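Local atomic coordinates of putative hydroxymethylglutaryl-CoA synthase (Streptococcus mutans, PDB entry 3SQZ), a protein that probably catalyses the formation of hydroxymethylglutaryl-CoA from acetyl-CoA and acetoacetyl-CoA, and binds coenzyme A through a thiolase-fold scaffold. Residues 200-206 with 351-355; 152-157 with 205-209; 41-45 with 91-96. One frame throughout, in Å; residues are numbered along the deposited sequence.

Interaction 1: 200-206 with 351-355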
loop_
_atom_site.group_PDB
_atom_site.type_symbol
_atom_site.label_atom_id
_atom_site.label_comp_id
_atom_site.label_asym_id
_atom_site.label_seq_id
_atom_site.Cartn_x
_atom_site.Cartn_y
_atom_site.Cartn_z
ATOM N N PRO A 200 14.423 -5.419 -14.764
ATOM C CA PRO A 200 14.158 -5.408 -13.324
ATOM C C PRO A 200 14.574 -6.712 -12.655
ATOM O O PRO A 200 14.529 -7.787 -13.263
ATOM C CB PRO A 200 12.640 -5.277 -13.265
ATOM C CG PRO A 200 12.181 -5.946 -14.507
ATOM C CD PRO A 200 13.182 -5.555 -15.547
ATOM N N ARG A 201 14.926 -6.619 -11.379
ATOM C CA ARG A 201 15.391 -7.782 -10.637
ATOM C C ARG A 201 14.301 -8.549 -9.893
ATOM O O ARG A 201 14.576 -9.634 -9.392
ATOM C CB ARG A 201 16.538 -7.390 -9.705
ATOM C CG ARG A 201 17.827 -7.158 -10.469
ATOM C CD ARG A 201 18.929 -6.581 -9.622
ATOM N NE ARG A 201 18.619 -5.216 -9.222
ATOM C CZ ARG A 201 19.414 -4.458 -8.478
ATOM N NH1 ARG A 201 20.573 -4.936 -8.038
ATOM N NH2 ARG A 201 19.044 -3.224 -8.174
ATOM N N ILE A 202 13.082 -8.016 -9.834
ATOM C CA ILE A 202 12.002 -8.717 -9.142
ATOM C C ILE A 202 10.877 -9.173 -10.067
ATOM O O ILE A 202 10.646 -10.376 -10.206
ATOM C CB ILE A 202 11.414 -7.911 -7.959
ATOM C CG1 ILE A 202 12.506 -7.598 -6.932
ATOM C CG2 ILE A 202 10.257 -8.676 -7.316
ATOM C CD1 ILE A 202 12.033 -6.708 -5.796
ATOM N N LEU A 203 10.185 -8.227 -10.707
ATOM C CA LEU A 203 8.964 -8.559 -11.426
ATOM C C LEU A 203 8.893 -7.822 -12.754
ATOM O O LEU A 203 8.837 -6.589 -12.787
ATOM C CB LEU A 203 7.725 -8.216 -10.586
ATOM C CG LEU A 203 6.391 -8.807 -11.057
ATOM C CD1 LEU A 203 6.314 -10.297 -10.738
ATOM C CD2 LEU A 203 5.203 -8.057 -10.450
ATOM N N ILE A 204 8.864 -8.576 -13.844
ATOM C CA ILE A 204 8.610 -8.000 -15.156
ATOM C C ILE A 204 7.124 -7.704 -15.277
ATOM O O ILE A 204 6.291 -8.574 -15.013
ATOM C CB ILE A 204 9.007 -8.990 -16.260
ATOM C CG1 ILE A 204 10.507 -9.280 -16.191
ATOM C CG2 ILE A 204 8.636 -8.449 -17.633
ATOM C CD1 ILE A 204 10.909 -10.586 -16.838
ATOM N N LEU A 205 6.788 -6.477 -15.667
ATOM C CA LEU A 205 5.392 -6.086 -15.829
ATOM C C LEU A 205 4.958 -6.286 -17.270
ATOM O O LEU A 205 5.704 -5.991 -18.204
ATOM C CB LEU A 205 5.197 -4.625 -15.431
ATOM C CG LEU A 205 5.416 -4.312 -13.953
ATOM C CD1 LEU A 205 5.396 -2.810 -13.715
ATOM C CD2 LEU A 205 4.368 -5.007 -13.107
ATOM N N HIS A 206 3.750 -6.801 -17.458
ATOM C CA HIS A 206 3.254 -7.056 -18.805
ATOM C C HIS A 206 2.232 -6.032 -19.257
ATOM O O HIS A 206 1.713 -5.272 -18.458
ATOM C CB HIS A 206 2.713 -8.473 -18.890
ATOM C CG HIS A 206 3.763 -9.502 -18.613
ATOM N ND1 HIS A 206 3.725 -10.347 -17.526
ATOM C CD2 HIS A 206 4.918 -9.775 -19.262
ATOM C CE1 HIS A 206 4.797 -11.121 -17.535
ATOM N NE2 HIS A 206 5.535 -10.795 -18.579
ATOM N N THR A 351 -0.593 -8.072 -14.526
ATOM C CA THR A 351 0.196 -9.263 -14.247
ATOM C C THR A 351 1.678 -8.978 -14.348
ATOM O O THR A 351 2.107 -7.975 -14.928
ATOM C CB THR A 351 -0.112 -10.395 -15.231
ATOM O OG1 THR A 351 0.349 -10.017 -16.533
ATOM C CG2 THR A 351 -1.601 -10.709 -15.271
ATOM N N GLY A 352 2.466 -9.901 -13.813
ATOM C CA GLY A 352 3.908 -9.816 -13.913
ATOM C C GLY A 352 4.543 -11.187 -13.813
ATOM O O GLY A 352 3.900 -12.157 -13.402
ATOM N N THR A 353 5.815 -11.263 -14.181
ATOM C CA THR A 353 6.565 -12.515 -14.142
ATOM C C THR A 353 7.791 -12.349 -13.259
ATOM O O THR A 353 8.529 -11.366 -13.377
ATOM C CB THR A 353 7.018 -12.940 -15.555
ATOM O OG1 THR A 353 5.862 -13.232 -16.343
ATOM C CG2 THR A 353 7.896 -14.185 -15.495
ATOM N N LEU A 354 8.002 -13.306 -12.361
ATOM C CA LEU A 354 9.153 -13.255 -11.462
ATOM C C LEU A 354 10.471 -13.480 -12.183
ATOM O O LEU A 354 10.578 -14.332 -13.067
ATOM C CB LEU A 354 9.006 -14.277 -10.345
ATOM C CG LEU A 354 7.986 -13.898 -9.277
ATOM C CD1 LEU A 354 7.725 -15.076 -8.350
ATOM C CD2 LEU A 354 8.462 -12.684 -8.483
ATOM N N VAL A 355 11.481 -12.732 -11.758
ATOM C CA VAL A 355 12.811 -12.773 -12.339
ATOM C C VAL A 355 13.748 -13.604 -11.468
ATOM O O VAL A 355 13.729 -13.505 -10.243
ATOM C CB VAL A 355 13.356 -11.334 -12.462
ATOM C CG1 VAL A 355 14.769 -11.319 -13.008
ATOM C CG2 VAL A 355 12.429 -10.509 -13.342
HETATM O O HOH W 1 -0.182 -7.272 -17.320
HETATM O O HOH W 2 1.537 -5.246 -15.664
#
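Ile204 and Thr353 form the antiparallel hydrogen-bonded pair at the middle of this contact: Ile204 N gives to Thr353 O at 2.8 Å, and Thr353 N returns to Ile204 O at 2.9 Å. The N-to-C directions of the short segments 203-205 and 351-354 differ by 145°, an antiparallel pairing with marked twist. The tight side holds Leu203, Leu205, Gly352 and Leu354, all buried, with helices 315-326 and 147-161 covering parts of it. Leu203 turns CG away from its own nitrogen (chi1 -166°), over the neighbouring strand, and because Gly352 carries no side chain, Leu203 CG settles 3.9 Å from Gly352 CA. Its CD1 methyl then reaches Leu354 CD2 at 3.9 Å. Ile204 and Thr353 point to the other face, the partly solvent-exposed side, although Val355, just past the strand, still brings CG2 to 3.6 Å from Ile204 CG1, the two side chains crossing at about a right angle. Exposed Arg201 forms a salt bridge with Asp40 of the adjacent strand 37-45. Val355 N also bonds to Ile202 O at 2.9 Å, approaching 38° above the carbonyl plane; on the other edge, Ile202 and Leu203 both face Ile39 as a classic beta bulge. Toward His206 the pairing lengthens: His206 N reaches Thr351 O at 3.2 Å, and a water spans the gap between the same Thr351 oxygen and His206 O, 2.8 Å from the latter. The pairing therefore rests on four backbone hydrogen bonds, with buried leucines covering one face and water bridging carbonyl oxygens near His206.

Interaction 2: 152-157 with 205-209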
loop_
_atom_site.group_PDB
_atom_site.type_symbol
_atom_site.label_atom_id
_atom_site.label_comp_id
_atom_site.label_asym_id
_atom_site.label_seq_id
_atom_site.Cartn_x
_atom_site.Cartn_y
_atom_site.Cartn_z
ATOM N N LEU A 152 2.204 2.839 -11.422
ATOM C CA LEU A 152 3.085 1.799 -11.910
ATOM C C LEU A 152 2.990 1.663 -13.422
ATOM O O LEU A 152 3.989 1.453 -14.101
ATOM C CB LEU A 152 2.727 0.480 -11.238
ATOM C CG LEU A 152 3.737 -0.651 -11.308
ATOM C CD1 LEU A 152 5.033 -0.211 -10.644
ATOM C CD2 LEU A 152 3.178 -1.871 -10.607
ATOM N N ASN A 153 1.774 1.762 -13.949
ATOM C CA ASN A 153 1.589 1.640 -15.382
ATOM C C ASN A 153 2.265 2.774 -16.153
ATOM O O ASN A 153 2.940 2.540 -17.151
ATOM C CB ASN A 153 0.106 1.563 -15.715
ATOM C CG ASN A 153 -0.136 1.289 -17.171
ATOM O OD1 ASN A 153 -0.497 2.180 -17.933
ATOM N ND2 ASN A 153 0.078 0.044 -17.577
ATOM N N TYR A 154 2.064 4.007 -15.702
ATOM C CA TYR A 154 2.742 5.138 -16.318
ATOM C C TYR A 154 4.264 4.952 -16.203
ATOM O O TYR A 154 4.995 5.157 -17.171
ATOM C CB TYR A 154 2.271 6.438 -15.668
ATOM C CG TYR A 154 2.837 7.734 -16.230
ATOM C CD1 TYR A 154 3.478 7.797 -17.471
ATOM C CD2 TYR A 154 2.704 8.913 -15.506
ATOM C CE1 TYR A 154 3.978 9.014 -17.958
ATOM C CE2 TYR A 154 3.191 10.122 -15.985
ATOM C CZ TYR A 154 3.827 10.165 -17.198
ATOM O OH TYR A 154 4.308 11.381 -17.652
ATOM N N ALA A 155 4.735 4.543 -15.028
ATOM C CA ALA A 155 6.161 4.307 -14.834
ATOM C C ALA A 155 6.709 3.332 -15.876
ATOM O O ALA A 155 7.767 3.566 -16.472
ATOM C CB ALA A 155 6.415 3.770 -13.434
ATOM N N LYS A 156 5.988 2.231 -16.072
ATOM C CA LYS A 156 6.415 1.193 -16.994
ATOM C C LYS A 156 6.517 1.736 -18.420
ATOM O O LYS A 156 7.498 1.485 -19.121
ATOM C CB LYS A 156 5.427 0.023 -16.915
ATOM C CG LYS A 156 5.862 -1.247 -17.608
ATOM C CD LYS A 156 5.628 -1.202 -19.095
ATOM C CE LYS A 156 5.948 -2.552 -19.712
ATOM N NZ LYS A 156 5.666 -2.584 -21.167
ATOM N N LEU A 157 5.503 2.480 -18.852
ATOM C CA LEU A 157 5.515 3.028 -20.204
ATOM C C LEU A 157 6.601 4.076 -20.399
ATOM O O LEU A 157 7.214 4.161 -21.464
ATOM C CB LEU A 157 4.157 3.623 -20.557
ATOM C CG LEU A 157 3.015 2.614 -20.564
ATOM C CD1 LEU A 157 1.706 3.303 -20.910
ATOM C CD2 LEU A 157 3.306 1.455 -21.515
ATOM N N LEU A 205 6.788 -6.477 -15.667
ATOM C CA LEU A 205 5.392 -6.086 -15.829
ATOM C C LEU A 205 4.958 -6.286 -17.270
ATOM O O LEU A 205 5.704 -5.991 -18.204
ATOM C CB LEU A 205 5.197 -4.625 -15.431
ATOM C CG LEU A 205 5.416 -4.312 -13.953
ATOM C CD1 LEU A 205 5.396 -2.810 -13.715
ATOM C CD2 LEU A 205 4.368 -5.007 -13.107
ATOM N N HIS A 206 3.750 -6.801 -17.458
ATOM C CA HIS A 206 3.254 -7.056 -18.805
ATOM C C HIS A 206 2.232 -6.032 -19.257
ATOM O O HIS A 206 1.713 -5.272 -18.458
ATOM C CB HIS A 206 2.713 -8.473 -18.890
ATOM C CG HIS A 206 3.763 -9.502 -18.613
ATOM N ND1 HIS A 206 3.725 -10.347 -17.526
ATOM C CD2 HIS A 206 4.918 -9.775 -19.262
ATOM C CE1 HIS A 206 4.797 -11.121 -17.535
ATOM N NE2 HIS A 206 5.535 -10.795 -18.579
ATOM N N ASP A 207 1.955 -6.014 -20.555
ATOM C CA ASP A 207 1.111 -4.972 -21.130
ATOM C C ASP A 207 -0.369 -5.304 -21.175
ATOM O O ASP A 207 -1.180 -4.458 -21.542
ATOM C CB ASP A 207 1.588 -4.604 -22.530
ATOM C CG ASP A 207 2.879 -3.827 -22.508
ATOM O OD1 ASP A 207 3.008 -2.901 -21.672
ATOM O OD2 ASP A 207 3.768 -4.148 -23.320
ATOM N N GLU A 208 -0.722 -6.531 -20.813
ATOM C CA GLU A 208 -2.116 -6.944 -20.815
ATOM C C GLU A 208 -2.771 -6.493 -19.515
ATOM O O GLU A 208 -2.594 -7.113 -18.465
ATOM C CB GLU A 208 -2.217 -8.462 -20.980
ATOM C CG GLU A 208 -1.749 -8.987 -22.344
ATOM C CD GLU A 208 -0.237 -9.106 -22.488
ATOM O OE1 GLU A 208 0.486 -9.058 -21.471
ATOM O OE2 GLU A 208 0.228 -9.266 -23.636
ATOM N N THR A 209 -3.513 -5.395 -19.585
ATOM C CA THR A 209 -4.156 -4.820 -18.414
ATOM C C THR A 209 -5.612 -4.545 -18.745
ATOM O O THR A 209 -5.951 -4.344 -19.905
ATOM C CB THR A 209 -3.482 -3.493 -17.998
ATOM O OG1 THR A 209 -3.595 -2.542 -19.064
ATOM C CG2 THR A 209 -2.012 -3.710 -17.687
HETATM O O HOH W 3 -1.425 -1.250 -20.456
HETATM O O HOH W 4 1.230 -1.519 -19.993
#
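Lys156 and Asp207 make the polar half of the first shell, Leu152 and Leu205 the apolar half. Lys156 NZ donates to Asp207 OD1 at 2.7 Å, a salt bridge that meets the carboxylate on its syn side, 24° out of plane. The lysine arrives there by leaving the helix with CG opposite its own nitrogen (chi1 -169°), bending at chi2 (-80°) and then running extended. On the way it slides past Leu205 in the opposite direction, Lys156 CG lying 4.1 Å from Leu205 CB. One turn earlier in the helix, Leu152 uses its branch point: Leu152 CG sits 3.6 Å from Leu205 CD1, a methyl that both Leu152 methyls also approach.

Water fills the next shell. One molecule takes a weak bond from Asn153 ND2 and donates to Asp207 OD1 at 2.8 Å, giving that oxygen a second partner; another hydrogen-bonds Thr209 OG1 at 2.9 Å and reaches Asn153 ND2 and Asp207 O weakly. Further out, Glu160 shares the Lys156 ammonium in a second salt bridge, so two carboxylates probably stabilise its charge. Ala155, on another side of the helix, touches Val167 and Val169 of strand 166-175. Helix 147-161, which follows the predicted nucleophile Cys145, thus packs on the mixed sheet, touching the non-adjacent strands 166-175 and 203-213, the helix-on-sheet layering of the thiolase fold.

Interaction 3: 41-45 with 91-96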
loop_
_atom_site.group_PDB
_atom_site.type_symbol
_atom_site.label_atom_id
_atom_site.label_comp_id
_atom_site.label_asym_id
_atom_site.label_seq_id
_atom_site.Cartn_x
_atom_site.Cartn_y
_atom_site.Cartn_z
ATOM N N LYS A 41 13.080 -3.078 -7.342
ATOM C CA LYS A 41 13.210 -3.118 -5.890
ATOM C C LYS A 41 11.906 -2.659 -5.262
ATOM O O LYS A 41 11.198 -1.826 -5.839
ATOM C CB LYS A 41 14.382 -2.252 -5.407
ATOM C CG LYS A 41 15.747 -2.843 -5.792
ATOM C CD LYS A 41 16.932 -2.059 -5.243
ATOM C CE LYS A 41 17.095 -0.727 -5.963
ATOM N NZ LYS A 41 18.431 -0.092 -5.690
ATOM N N ILE A 42 11.597 -3.216 -4.090
ATOM C CA ILE A 42 10.440 -2.833 -3.292
ATOM C C ILE A 42 10.899 -2.494 -1.880
ATOM O O ILE A 42 11.578 -3.301 -1.239
ATOM C CB ILE A 42 9.385 -3.964 -3.205
ATOM C CG1 ILE A 42 8.953 -4.438 -4.593
ATOM C CG2 ILE A 42 8.190 -3.508 -2.394
ATOM C CD1 ILE A 42 8.112 -5.705 -4.586
ATOM N N GLY A 43 10.546 -1.297 -1.416
ATOM C CA GLY A 43 10.816 -0.887 -0.053
ATOM C C GLY A 43 9.513 -0.743 0.703
ATOM O O GLY A 43 8.461 -0.482 0.104
ATOM N N PHE A 44 9.572 -0.922 2.018
ATOM C CA PHE A 44 8.401 -0.731 2.852
ATOM C C PHE A 44 8.781 -0.092 4.167
ATOM O O PHE A 44 9.751 -0.500 4.801
ATOM C CB PHE A 44 7.685 -2.056 3.145
ATOM C CG PHE A 44 6.488 -1.891 4.038
ATOM C CD1 PHE A 44 5.367 -1.214 3.579
ATOM C CD2 PHE A 44 6.491 -2.370 5.341
ATOM C CE1 PHE A 44 4.266 -1.030 4.395
ATOM C CE2 PHE A 44 5.390 -2.190 6.158
ATOM C CZ PHE A 44 4.277 -1.519 5.688
ATOM N N THR A 45 8.010 0.898 4.584
ATOM C CA THR A 45 8.148 1.539 5.895
ATOM C C THR A 45 6.765 1.618 6.540
ATOM O O THR A 45 5.807 1.982 5.863
ATOM C CB THR A 45 8.752 2.982 5.773
ATOM O OG1 THR A 45 10.093 2.907 5.269
ATOM C CG2 THR A 45 8.766 3.720 7.117
ATOM N N GLY A 91 10.747 7.379 3.816
ATOM C CA GLY A 91 11.344 6.244 4.499
ATOM C C GLY A 91 11.349 4.999 3.629
ATOM O O GLY A 91 12.347 4.278 3.563
ATOM N N SER A 92 10.239 4.737 2.945
ATOM C CA SER A 92 10.157 3.523 2.139
ATOM C C SER A 92 11.145 3.574 0.973
ATOM O O SER A 92 11.743 2.564 0.617
ATOM C CB SER A 92 8.716 3.249 1.678
ATOM O OG SER A 92 8.225 4.214 0.757
ATOM N N ALA A 93 11.338 4.753 0.394
ATOM C CA ALA A 93 12.308 4.903 -0.680
ATOM C C ALA A 93 13.744 4.804 -0.148
ATOM O O ALA A 93 14.631 4.253 -0.801
ATOM C CB ALA A 93 12.098 6.220 -1.386
ATOM N N ASN A 94 13.968 5.346 1.042
ATOM C CA ASN A 94 15.290 5.309 1.647
ATOM C C ASN A 94 15.761 3.872 1.871
ATOM O O ASN A 94 16.957 3.604 1.882
ATOM C CB ASN A 94 15.253 6.083 2.961
ATOM C CG ASN A 94 16.613 6.250 3.582
ATOM O OD1 ASN A 94 17.511 6.858 3.004
ATOM N ND2 ASN A 94 16.767 5.726 4.780
ATOM N N GLU A 95 14.807 2.952 2.028
ATOM C CA GLU A 95 15.102 1.532 2.187
ATOM C C GLU A 95 15.817 0.939 0.973
ATOM O O GLU A 95 16.562 -0.031 1.117
ATOM C CB GLU A 95 13.806 0.742 2.426
ATOM C CG GLU A 95 13.121 0.973 3.764
ATOM C CD GLU A 95 13.719 0.134 4.887
ATOM O OE1 GLU A 95 13.806 -1.104 4.742
ATOM O OE2 GLU A 95 14.083 0.711 5.928
ATOM N N ILE A 96 15.573 1.489 -0.218
ATOM C CA ILE A 96 16.007 0.825 -1.447
ATOM C C ILE A 96 16.894 1.633 -2.397
ATOM O O ILE A 96 17.568 1.047 -3.233
ATOM C CB ILE A 96 14.799 0.278 -2.257
ATOM C CG1 ILE A 96 13.779 1.386 -2.545
ATOM C CG2 ILE A 96 14.156 -0.887 -1.515
ATOM C CD1 ILE A 96 12.775 1.042 -3.640
HETATM O O HOH W 5 12.024 -2.189 2.953
#
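Ile96, which loses the most surface here, packs against Lys41 and the strand backbone beyond it. Its CG1 branch lies between the backbone nitrogen and carbonyl carbon (chi1 55°), leaving CG2 to meet the strand: Ile96 CG2 is 3.5 Å from Ile42 O and 3.6 Å from Gly43 N. With no side chain at Gly43 to intervene, the methyl lies directly against the peptide, and Gly43 CA comes within 3.6 Å of Ser92 O.

Lys41 works at both ends. Its base packs on the isoleucine, with Lys41 CB 4.1 Å from Ile96 CB; its chain then bends at chi3 (-72°), so that Lys41 NZ donates to Ile96 O at 2.8 Å. The C=O...N angle of 162° puts the ammonium nearly in line with the carbonyl. Asp101 takes the same ammonium in a salt bridge, so this buried charge is met by a carboxylate as well as by a peptide oxygen.

Thr45, modelled in two conformers, lies by the helix backbone, its CB 3.6 Å from Ser92 N in the one described. Nearby, a water accepts from Phe44 N at 2.9 Å and donates to Glu95 OE1 at 2.7 Å, bridging the strand and the Glu95 side chain. The contact thus seals aliphatic surface against bare peptide in the middle, while an ammonium and a water give Ile96 O and Phe44 N hydrogen-bonding partners, which probably offsets the cost of placing them in this largely buried contact.

How the interactions relate
Following the chain, interaction 3 comes first: strand 37-45 is met by segment 91-96, which starts on helix 85-94, closing a loop of 45 residues before either of the others opens. Interaction 2 then spans 47 residues, from helix 147-161 to strand 203-213. Interaction 1 opens at residue 200, before interaction 2 has closed, and ends at 351-355, so the two spans cross and share Leu205 and His206. All three reach one mixed sheet, where strand 203-213 lies between 37-45 and 346-354. Interactions 1 and 3 touch directly, Ile202 CD1 lying 3.8 Å from Lys41 CA; interactions 2 and 3 do not.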